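Local coordinates for scarecrow-like protein 3 (Arabidopsis thaliana, PDB 6KPB), which probably acts as a nuclear transcription factor of the GRAS family in plant development and binds zinc finger proteins of the IDD group, at residues His134-Phe143 with Asp388-Phe397; Ile426-Leu436 with Ser476-Lys484. All coordinates share one frame; numbering follows the deposited sequence.

Contact 1: residues His134-Phe143 with Asp388-Phe397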
loop_
_atom_site.group_PDB
_atom_site.type_symbol
_atom_site.label_atom_id
_atom_site.label_comp_id
_atom_site.label_asym_id
_atom_site.label_seq_id
_atom_site.Cartn_x
_atom_site.Cartn_y
_atom_site.Cartn_z
ATOM N N HIS A 134 12.352 -4.165 8.898
ATOM C CA HIS A 134 13.123 -4.994 7.979
ATOM C C HIS A 134 14.050 -4.150 7.108
ATOM O O HIS A 134 15.223 -4.497 6.921
ATOM C CB HIS A 134 12.176 -5.827 7.114
ATOM C CG HIS A 134 12.877 -6.729 6.148
ATOM N ND1 HIS A 134 13.786 -7.684 6.546
ATOM C CD2 HIS A 134 12.798 -6.824 4.799
ATOM C CE1 HIS A 134 14.241 -8.328 5.486
ATOM N NE2 HIS A 134 13.657 -7.825 4.413
ATOM N N VAL A 135 13.550 -3.034 6.573
ATOM C CA VAL A 135 14.378 -2.228 5.682
ATOM C C VAL A 135 15.497 -1.534 6.456
ATOM O O VAL A 135 16.596 -1.338 5.922
ATOM C CB VAL A 135 13.511 -1.226 4.894
ATOM C CG1 VAL A 135 12.947 -0.146 5.804
ATOM C CG2 VAL A 135 14.307 -0.609 3.751
ATOM N N ARG A 136 15.256 -1.171 7.721
ATOM C CA ARG A 136 16.325 -0.591 8.531
ATOM C C ARG A 136 17.410 -1.619 8.822
ATOM O O ARG A 136 18.600 -1.283 8.848
ATOM C CB ARG A 136 15.766 -0.028 9.837
ATOM C CG ARG A 136 14.813 1.139 9.657
ATOM C CD ARG A 136 14.545 1.840 10.977
ATOM N NE ARG A 136 13.248 2.507 10.982
ATOM C CZ ARG A 136 12.162 2.017 11.572
ATOM N NH1 ARG A 136 12.221 0.857 12.212
ATOM N NH2 ARG A 136 11.019 2.689 11.528
ATOM N N ARG A 137 17.017 -2.874 9.054
ATOM C CA ARG A 137 18.007 -3.932 9.229
ATOM C C ARG A 137 18.845 -4.101 7.969
ATOM O O ARG A 137 20.063 -4.302 8.044
ATOM C CB ARG A 137 17.310 -5.242 9.605
ATOM C CG ARG A 137 18.209 -6.278 10.270
ATOM C CD ARG A 137 18.916 -7.169 9.254
ATOM N NE ARG A 137 18.042 -8.205 8.709
ATOM C CZ ARG A 137 18.370 -9.008 7.701
ATOM N NH1 ARG A 137 19.554 -8.895 7.115
ATOM N NH2 ARG A 137 17.511 -9.924 7.274
ATOM N N LEU A 138 18.207 -4.009 6.797
ATOM C CA LEU A 138 18.937 -4.152 5.541
ATOM C C LEU A 138 19.951 -3.029 5.357
ATOM O O LEU A 138 21.092 -3.275 4.948
ATOM C CB LEU A 138 17.960 -4.190 4.367
ATOM C CG LEU A 138 17.083 -5.439 4.249
ATOM C CD1 LEU A 138 16.046 -5.265 3.151
ATOM C CD2 LEU A 138 17.943 -6.668 3.987
ATOM N N PHE A 139 19.554 -1.786 5.647
ATOM C CA PHE A 139 20.498 -0.675 5.576
ATOM C C PHE A 139 21.678 -0.904 6.510
ATOM O O PHE A 139 22.835 -0.680 6.133
ATOM C CB PHE A 139 19.787 0.636 5.913
ATOM C CG PHE A 139 20.676 1.848 5.848
ATOM C CD1 PHE A 139 21.254 2.239 4.651
ATOM C CD2 PHE A 139 20.917 2.610 6.981
ATOM C CE1 PHE A 139 22.069 3.358 4.587
ATOM C CE2 PHE A 139 21.730 3.732 6.924
ATOM C CZ PHE A 139 22.306 4.105 5.725
ATOM N N PHE A 140 21.403 -1.379 7.726
ATOM C CA PHE A 140 22.464 -1.654 8.687
ATOM C C PHE A 140 23.424 -2.724 8.182
ATOM O O PHE A 140 24.621 -2.672 8.483
ATOM C CB PHE A 140 21.847 -2.075 10.022
ATOM C CG PHE A 140 22.849 -2.523 11.046
ATOM C CD1 PHE A 140 23.510 -1.599 11.838
ATOM C CD2 PHE A 140 23.121 -3.870 11.226
ATOM C CE1 PHE A 140 24.431 -2.008 12.784
ATOM C CE2 PHE A 140 24.041 -4.286 12.173
ATOM C CZ PHE A 140 24.695 -3.354 12.953
ATOM N N GLU A 141 22.928 -3.696 7.414
ATOM C CA GLU A 141 23.744 -4.830 6.993
ATOM C C GLU A 141 24.314 -4.689 5.589
ATOM O O GLU A 141 25.405 -5.206 5.327
ATOM C CB GLU A 141 22.934 -6.128 7.075
ATOM C CG GLU A 141 22.379 -6.420 8.460
ATOM C CD GLU A 141 22.361 -7.900 8.785
ATOM O OE1 GLU A 141 23.160 -8.328 9.645
ATOM O OE2 GLU A 141 21.554 -8.638 8.181
ATOM N N MET A 142 23.615 -4.012 4.679
ATOM C CA MET A 142 24.118 -3.847 3.321
ATOM C C MET A 142 25.048 -2.650 3.173
ATOM O O MET A 142 25.801 -2.586 2.193
ATOM C CB MET A 142 22.949 -3.719 2.337
ATOM C CG MET A 142 21.976 -4.888 2.391
ATOM S SD MET A 142 20.560 -4.688 1.298
ATOM C CE MET A 142 21.323 -5.020 -0.288
ATOM N N PHE A 143 25.020 -1.711 4.116
ATOM C CA PHE A 143 25.898 -0.555 4.111
ATOM C C PHE A 143 26.699 -0.496 5.406
ATOM O O PHE A 143 26.221 -0.940 6.455
ATOM C CB PHE A 143 25.106 0.749 3.946
ATOM C CG PHE A 143 24.432 0.883 2.611
ATOM C CD1 PHE A 143 23.169 0.356 2.401
ATOM C CD2 PHE A 143 25.061 1.539 1.566
ATOM C CE1 PHE A 143 22.548 0.477 1.174
ATOM C CE2 PHE A 143 24.446 1.663 0.335
ATOM C CZ PHE A 143 23.187 1.132 0.139
ATOM N N ASP A 388 16.085 -7.376 -1.529
ATOM C CA ASP A 388 16.668 -6.518 -0.499
ATOM C C ASP A 388 17.093 -5.178 -1.084
ATOM O O ASP A 388 16.844 -4.121 -0.494
ATOM C CB ASP A 388 17.864 -7.211 0.157
ATOM C CG ASP A 388 17.462 -8.408 0.994
ATOM O OD1 ASP A 388 16.281 -8.487 1.391
ATOM O OD2 ASP A 388 18.332 -9.263 1.264
ATOM N N ARG A 389 17.744 -5.210 -2.247
ATOM C CA ARG A 389 18.207 -3.983 -2.885
ATOM C C ARG A 389 17.041 -3.074 -3.254
ATOM O O ARG A 389 17.096 -1.859 -3.033
ATOM C CB ARG A 389 19.039 -4.331 -4.118
ATOM C CG ARG A 389 19.375 -3.159 -5.016
ATOM C CD ARG A 389 20.281 -3.611 -6.149
ATOM N NE ARG A 389 20.501 -2.565 -7.141
ATOM C CZ ARG A 389 21.294 -2.699 -8.199
ATOM N NH1 ARG A 389 21.436 -1.697 -9.055
ATOM N NH2 ARG A 389 21.947 -3.836 -8.402
ATOM N N ILE A 390 15.969 -3.649 -3.802
ATOM C CA ILE A 390 14.823 -2.843 -4.212
ATOM C C ILE A 390 14.147 -2.214 -3.001
ATOM O O ILE A 390 13.745 -1.044 -3.037
ATOM C CB ILE A 390 13.838 -3.691 -5.037
ATOM C CG1 ILE A 390 14.526 -4.236 -6.292
ATOM C CG2 ILE A 390 12.613 -2.871 -5.413
ATOM C CD1 ILE A 390 13.592 -4.976 -7.223
ATOM N N LYS A 391 14.009 -2.976 -1.910
ATOM C CA LYS A 391 13.412 -2.430 -0.694
ATOM C C LYS A 391 14.185 -1.214 -0.199
ATOM O O LYS A 391 13.596 -0.176 0.123
ATOM C CB LYS A 391 13.355 -3.498 0.399
ATOM C CG LYS A 391 12.245 -4.518 0.241
ATOM C CD LYS A 391 11.741 -4.971 1.605
ATOM C CE LYS A 391 11.173 -6.378 1.550
ATOM N NZ LYS A 391 12.237 -7.380 1.267
ATOM N N VAL A 392 15.513 -1.327 -0.130
ATOM C CA VAL A 392 16.334 -0.202 0.312
ATOM C C VAL A 392 16.210 0.958 -0.667
ATOM O O VAL A 392 16.021 2.115 -0.269
ATOM C CB VAL A 392 17.798 -0.644 0.487
ATOM C CG1 VAL A 392 18.702 0.564 0.679
ATOM C CG2 VAL A 392 17.924 -1.602 1.663
ATOM N N GLU A 393 16.298 0.663 -1.966
ATOM C CA GLU A 393 16.247 1.720 -2.971
ATOM C C GLU A 393 14.905 2.443 -2.954
ATOM O O GLU A 393 14.849 3.661 -3.154
ATOM C CB GLU A 393 16.536 1.139 -4.355
ATOM C CG GLU A 393 18.000 0.785 -4.576
ATOM C CD GLU A 393 18.226 -0.022 -5.839
ATOM O OE1 GLU A 393 17.238 -0.549 -6.397
ATOM O OE2 GLU A 393 19.391 -0.133 -6.275
ATOM N N LYS A 394 13.816 1.717 -2.703
ATOM C CA LYS A 394 12.487 2.324 -2.697
ATOM C C LYS A 394 12.121 2.908 -1.334
ATOM O O LYS A 394 11.844 4.106 -1.219
ATOM C CB LYS A 394 11.454 1.318 -3.099
ATOM C CG LYS A 394 10.104 1.621 -2.536
ATOM C CD LYS A 394 9.005 1.404 -3.532
ATOM C CE LYS A 394 8.093 2.605 -3.553
ATOM N NZ LYS A 394 6.739 2.252 -4.015
ATOM N N MET A 395 12.103 2.070 -0.293
ATOM C CA MET A 395 11.556 2.490 0.992
ATOM C C MET A 395 12.440 3.498 1.716
ATOM O O MET A 395 11.946 4.206 2.599
ATOM C CB MET A 395 11.318 1.275 1.889
ATOM C CG MET A 395 10.324 0.276 1.324
ATOM S SD MET A 395 9.820 -0.973 2.522
ATOM C CE MET A 395 8.650 -1.912 1.539
ATOM N N LEU A 396 13.724 3.583 1.372
ATOM C CA LEU A 396 14.641 4.509 2.028
ATOM C C LEU A 396 15.042 5.642 1.091
ATOM O O LEU A 396 14.590 6.776 1.270
ATOM C CB LEU A 396 15.872 3.765 2.550
ATOM C CG LEU A 396 15.621 2.838 3.741
ATOM C CD1 LEU A 396 16.918 2.204 4.219
ATOM C CD2 LEU A 396 14.941 3.593 4.873
ATOM N N PHE A 397 15.885 5.370 0.091
ATOM C CA PHE A 397 16.345 6.432 -0.798
ATOM C C PHE A 397 15.189 7.031 -1.585
ATOM O O PHE A 397 15.140 8.247 -1.801
ATOM C CB PHE A 397 17.416 5.896 -1.748
ATOM C CG PHE A 397 18.575 5.242 -1.052
ATOM C CD1 PHE A 397 18.996 5.686 0.192
ATOM C CD2 PHE A 397 19.242 4.179 -1.640
ATOM C CE1 PHE A 397 20.062 5.083 0.833
ATOM C CE2 PHE A 397 20.306 3.573 -1.003
ATOM C CZ PHE A 397 20.718 4.026 0.234
#
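Val-135 and Val-392, whose CA atoms lie 6.1 Å apart, mark where helix segments 134-142 and 388-397 cross at -110°, their axes 9.4 Å apart at closest approach. Each valine is a knob in the other helix: Val-135 sits among Lys-391, Val-392, Met-395 and Leu-396, and Val-392 among Val-135, Leu-138, Phe-139 and Met-142. One methyl does the work of Val-135; CG2, placed opposite its own backbone N, reaches CG of Leu-396 at 3.7 Å, the two side chains running antiparallel past one another. Val-392 divides its methyls, CG2 going to CB of Leu-138 (3.7 Å) and the sulfur of Met-142, CG1 to CE1 of Phe-143. Leu-396 also puts CD1 against CB of Phe-139.

Beyond the helix end, Phe-143 offers its ring face to the edge of Phe-397 in an offset edge-to-face pair, centroids 5.8 Å apart and planes at 80°. Leu-378 of helix 360-381 packs on Phe-143 and Met-142.

At the other border charged groups come in. Leu-138, its branch roughly perpendicular to Asp-388, lays methyl CD2 against the carboxylate carbon CG (3.5 Å) and gives it no hydrogen-bond donor. Lys-391 kinks in mid-chain and again at its last bond (chi4 67°), which turns NZ to the edge of the His-134 ring, 3.5 Å from NE2. OD1 of Asp-388 stands 4.1 Å from the same NE2.

The hold of helix 129-142, which runs into the predicted VHIID region, on helix 387-406, most of which lies in the predicted PFYRE region, thus rests on interlocking apolar shapes, while Asp-388 and Lys-391 probably adjust the local charge round His-134.

Contact 2: residues Ile426-Leu436 with Ser476-Lys484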
loop_
_atom_site.group_PDB
_atom_site.type_symbol
_atom_site.label_atom_id
_atom_site.label_comp_id
_atom_site.label_asym_id
_atom_site.label_seq_id
_atom_site.Cartn_x
_atom_site.Cartn_y
_atom_site.Cartn_z
ATOM N N ILE A 426 26.105 23.997 15.474
ATOM C CA ILE A 426 26.248 23.362 16.781
ATOM C C ILE A 426 27.189 24.166 17.672
ATOM O O ILE A 426 26.947 24.316 18.877
ATOM C CB ILE A 426 26.722 21.906 16.609
ATOM C CG1 ILE A 426 25.616 21.062 15.970
ATOM C CG2 ILE A 426 27.147 21.307 17.940
ATOM C CD1 ILE A 426 26.047 19.658 15.617
ATOM N N ASP A 427 28.269 24.704 17.099
ATOM C CA ASP A 427 29.213 25.485 17.893
ATOM C C ASP A 427 28.581 26.783 18.383
ATOM O O ASP A 427 28.865 27.234 19.500
ATOM C CB ASP A 427 30.480 25.766 17.082
ATOM C CG ASP A 427 31.470 26.642 17.824
ATOM O OD1 ASP A 427 31.301 27.879 17.816
ATOM O OD2 ASP A 427 32.416 26.089 18.423
ATOM N N LEU A 428 27.722 27.398 17.566
ATOM C CA LEU A 428 27.016 28.595 18.005
ATOM C C LEU A 428 26.018 28.301 19.116
ATOM O O LEU A 428 25.678 29.208 19.882
ATOM C CB LEU A 428 26.295 29.254 16.829
ATOM C CG LEU A 428 27.127 30.189 15.950
ATOM C CD1 LEU A 428 26.240 30.902 14.941
ATOM C CD2 LEU A 428 27.882 31.194 16.810
ATOM N N ALA A 429 25.539 27.064 19.219
ATOM C CA ALA A 429 24.606 26.688 20.273
ATOM C C ALA A 429 25.289 26.464 21.615
ATOM O O ALA A 429 24.607 26.121 22.586
ATOM C CB ALA A 429 23.834 25.429 19.868
ATOM N N GLY A 430 26.603 26.644 21.693
ATOM C CA GLY A 430 27.330 26.497 22.936
ATOM C C GLY A 430 28.108 25.211 23.088
ATOM O O GLY A 430 28.543 24.902 24.202
ATOM N N PHE A 431 28.299 24.453 22.013
ATOM C CA PHE A 431 29.031 23.199 22.067
ATOM C C PHE A 431 30.442 23.382 21.524
ATOM O O PHE A 431 30.668 24.163 20.595
ATOM C CB PHE A 431 28.308 22.106 21.275
ATOM C CG PHE A 431 26.988 21.700 21.865
ATOM C CD1 PHE A 431 26.919 20.690 22.810
ATOM C CD2 PHE A 431 25.815 22.323 21.471
ATOM C CE1 PHE A 431 25.707 20.311 23.354
ATOM C CE2 PHE A 431 24.599 21.948 22.012
ATOM C CZ PHE A 431 24.545 20.941 22.955
ATOM N N GLY A 432 31.387 22.661 22.116
ATOM C CA GLY A 432 32.762 22.622 21.640
ATOM C C GLY A 432 33.052 21.264 21.027
ATOM O O GLY A 432 32.623 20.233 21.553
ATOM N N ASN A 433 33.784 21.270 19.916
ATOM C CA ASN A 433 34.068 20.027 19.213
ATOM C C ASN A 433 35.046 19.168 20.001
ATOM O O ASN A 433 36.045 19.658 20.535
ATOM C CB ASN A 433 34.627 20.313 17.822
ATOM C CG ASN A 433 35.013 19.047 17.079
ATOM O OD1 ASN A 433 36.179 18.840 16.745
ATOM N ND2 ASN A 433 34.035 18.186 16.832
ATOM N N VAL A 434 34.746 17.877 20.079
ATOM C CA VAL A 434 35.630 16.890 20.684
ATOM C C VAL A 434 36.148 15.997 19.558
ATOM O O VAL A 434 35.389 15.174 19.023
ATOM C CB VAL A 434 34.917 16.069 21.765
ATOM C CG1 VAL A 434 35.891 15.110 22.439
ATOM C CG2 VAL A 434 34.285 16.990 22.791
ATOM N N PRO A 435 37.409 16.137 19.152
ATOM C CA PRO A 435 37.911 15.351 18.020
ATOM C C PRO A 435 37.815 13.857 18.291
ATOM O O PRO A 435 38.043 13.391 19.409
ATOM C CB PRO A 435 39.369 15.809 17.888
ATOM C CG PRO A 435 39.710 16.413 19.218
ATOM C CD PRO A 435 38.439 17.023 19.715
ATOM N N LEU A 436 37.446 13.111 17.255
ATOM C CA LEU A 436 37.355 11.666 17.370
ATOM C C LEU A 436 38.741 11.063 17.561
ATOM O O LEU A 436 39.746 11.591 17.075
ATOM C CB LEU A 436 36.684 11.077 16.131
ATOM C CG LEU A 436 35.246 11.541 15.887
ATOM C CD1 LEU A 436 34.694 10.970 14.589
ATOM C CD2 LEU A 436 34.360 11.159 17.062
ATOM N N SER A 476 28.524 12.226 7.877
ATOM C CA SER A 476 29.520 12.747 8.798
ATOM C C SER A 476 29.217 12.273 10.215
ATOM O O SER A 476 28.065 12.004 10.564
ATOM C CB SER A 476 29.570 14.282 8.759
ATOM O OG SER A 476 28.332 14.851 9.148
ATOM N N VAL A 477 30.270 12.156 11.024
ATOM C CA VAL A 477 30.158 11.806 12.435
ATOM C C VAL A 477 31.000 12.794 13.232
ATOM O O VAL A 477 32.176 13.004 12.917
ATOM C CB VAL A 477 30.615 10.360 12.715
ATOM C CG1 VAL A 477 30.420 10.015 14.184
ATOM C CG2 VAL A 477 29.859 9.378 11.829
ATOM N N SER A 478 30.401 13.397 14.258
ATOM C CA SER A 478 31.084 14.425 15.031
ATOM C C SER A 478 30.654 14.347 16.489
ATOM O O SER A 478 29.508 14.007 16.797
ATOM C CB SER A 478 30.802 15.824 14.472
ATOM O OG SER A 478 29.414 16.113 14.491
ATOM N N ALA A 479 31.584 14.679 17.381
ATOM C CA ALA A 479 31.361 14.643 18.819
ATOM C C ALA A 479 31.512 16.042 19.398
ATOM O O ALA A 479 32.367 16.818 18.957
ATOM C CB ALA A 479 32.334 13.678 19.505
ATOM N N TRP A 480 30.682 16.363 20.391
ATOM C CA TRP A 480 30.610 17.715 20.926
ATOM C C TRP A 480 30.417 17.676 22.435
ATOM O O TRP A 480 29.768 16.775 22.974
ATOM C CB TRP A 480 29.469 18.507 20.273
ATOM C CG TRP A 480 29.491 18.435 18.782
ATOM C CD1 TRP A 480 28.930 17.465 17.998
ATOM C CD2 TRP A 480 30.119 19.359 17.888
ATOM N NE1 TRP A 480 29.168 17.734 16.672
ATOM C CE2 TRP A 480 29.896 18.892 16.577
ATOM C CE3 TRP A 480 30.845 20.540 18.067
ATOM C CZ2 TRP A 480 30.373 19.563 15.455
ATOM C CZ3 TRP A 480 31.320 21.204 16.951
ATOM C CH2 TRP A 480 31.081 20.714 15.662
ATOM N N ARG A 481 30.991 18.671 23.109
ATOM C CA ARG A 481 30.834 18.862 24.542
ATOM C C ARG A 481 30.356 20.284 24.803
ATOM O O ARG A 481 30.487 21.168 23.954
ATOM C CB ARG A 481 32.144 18.617 25.299
ATOM C CG ARG A 481 33.215 19.638 24.960
ATOM C CD ARG A 481 34.382 19.593 25.926
ATOM N NE ARG A 481 34.643 20.909 26.503
ATOM C CZ ARG A 481 35.280 21.890 25.871
ATOM N NH1 ARG A 481 35.472 23.055 26.474
ATOM N NH2 ARG A 481 35.722 21.708 24.633
ATOM N N CYS A 482 29.816 20.501 25.999
ATOM C CA CYS A 482 29.255 21.798 26.352
ATOM C C CYS A 482 30.358 22.788 26.701
ATOM O O CYS A 482 31.285 22.464 27.448
ATOM C CB CYS A 482 28.289 21.654 27.526
ATOM S SG CYS A 482 26.797 20.724 27.142
ATOM N N ARG A 483 30.250 24.000 26.164
ATOM C CA ARG A 483 31.197 25.066 26.455
ATOM C C ARG A 483 30.661 25.947 27.580
ATOM O O ARG A 483 29.460 25.971 27.863
ATOM C CB ARG A 483 31.465 25.905 25.203
ATOM C CG ARG A 483 32.713 26.772 25.284
ATOM C CD ARG A 483 32.805 27.759 24.131
ATOM N NE ARG A 483 33.059 27.096 22.857
ATOM C CZ ARG A 483 32.141 26.907 21.915
ATOM N NH1 ARG A 483 30.899 27.336 22.102
ATOM N NH2 ARG A 483 32.464 26.292 20.787
ATOM N N LYS A 484 31.577 26.662 28.234
ATOM C CA LYS A 484 31.251 27.599 29.314
ATOM C C LYS A 484 30.582 26.921 30.508
ATOM O O LYS A 484 30.373 25.709 30.538
ATOM C CB LYS A 484 30.354 28.731 28.795
ATOM C CG LYS A 484 31.091 29.816 28.026
ATOM C CD LYS A 484 30.120 30.805 27.400
ATOM C CE LYS A 484 30.478 32.237 27.760
ATOM N NZ LYS A 484 30.694 33.077 26.550
ATOM O OXT LYS A 484 30.241 27.584 31.489
#
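Gly-432 and Arg-481 form a hydrogen-bonded pair of a short antiparallel ladder, flanked by the non-hydrogen-bonded pairs Phe-431 with Cys-482 and Asn-433 with Trp-480. Gly-432 N gives to Arg-481 O, and Arg-481 N returns a bond to Gly-432 O at 2.7 Å. Val-434 N donates to Ala-479 O. Past the strand, Arg-483 N bonds Gly-430 O (2.8 Å); Gly-430, with positive phi, closes helix 419-428 in a Schellman motif. Among side chains, Trp-480 NE1 donates to Ser-478 OG (2.7 Å), which helps fix the indole's rotation.

Apolar contact centres on Trp-480. Ile-426 holds CG2 over one face of the indole, 3.8 Å from the five-membered ring centroid, a CH-pi contact; Asn-433 covers the opposite face, with CB 3.5 Å from CZ3 and ND2 above the rim, its amide turned 65° from the ring. Replacing the indole by an alanine is likely to open a gap between Ile-426 and Asn-433 and leave Ser-478 OG without its indole donor. Val-434 CG2 lies against CG of Arg-481 (3.6 Å), and Cys-482 SG approaches the Phe-431 ring obliquely.

Among charged groups, Arg-483 has CG opposite its backbone N (chi1 -163°) and a bend at chi3, which carry its guanidinium back over the backbone between Phe-431 and Gly-432 towards Asp-427. NH1 makes a weak bond to Asp-427 O; the salt bridge to the carboxylate is modelled too short for its details to be trusted.

Strand 472-482 also pairs with strands 345-351 and 464-469, while Trp-339 of helix 330-340 meets Phe-431 edge-to-face and Met-346 of strand 345-351 touches Ile-426.

In the fold
Contacts 1 and 2 lie on opposite sides of the chain's centre, their centres 31 Å apart and their nearest atoms about 10 Å apart, without touching. They come in series along the chain: contact 1 closes with helix 387-406, and the next helix, 419-428, opens contact 2. The first is a long-range pairing of two helices 245 residues apart; the second, more local, pairs the sheet's last strand in the chain, 472-482, with strand 431-434. Both belong to the GRAS domain. Within segment 388-397, Lys-394 makes a weak hydrogen bond to Thr-122 of the second subunit, whereas no other protein chain of the assembly touches contact 2.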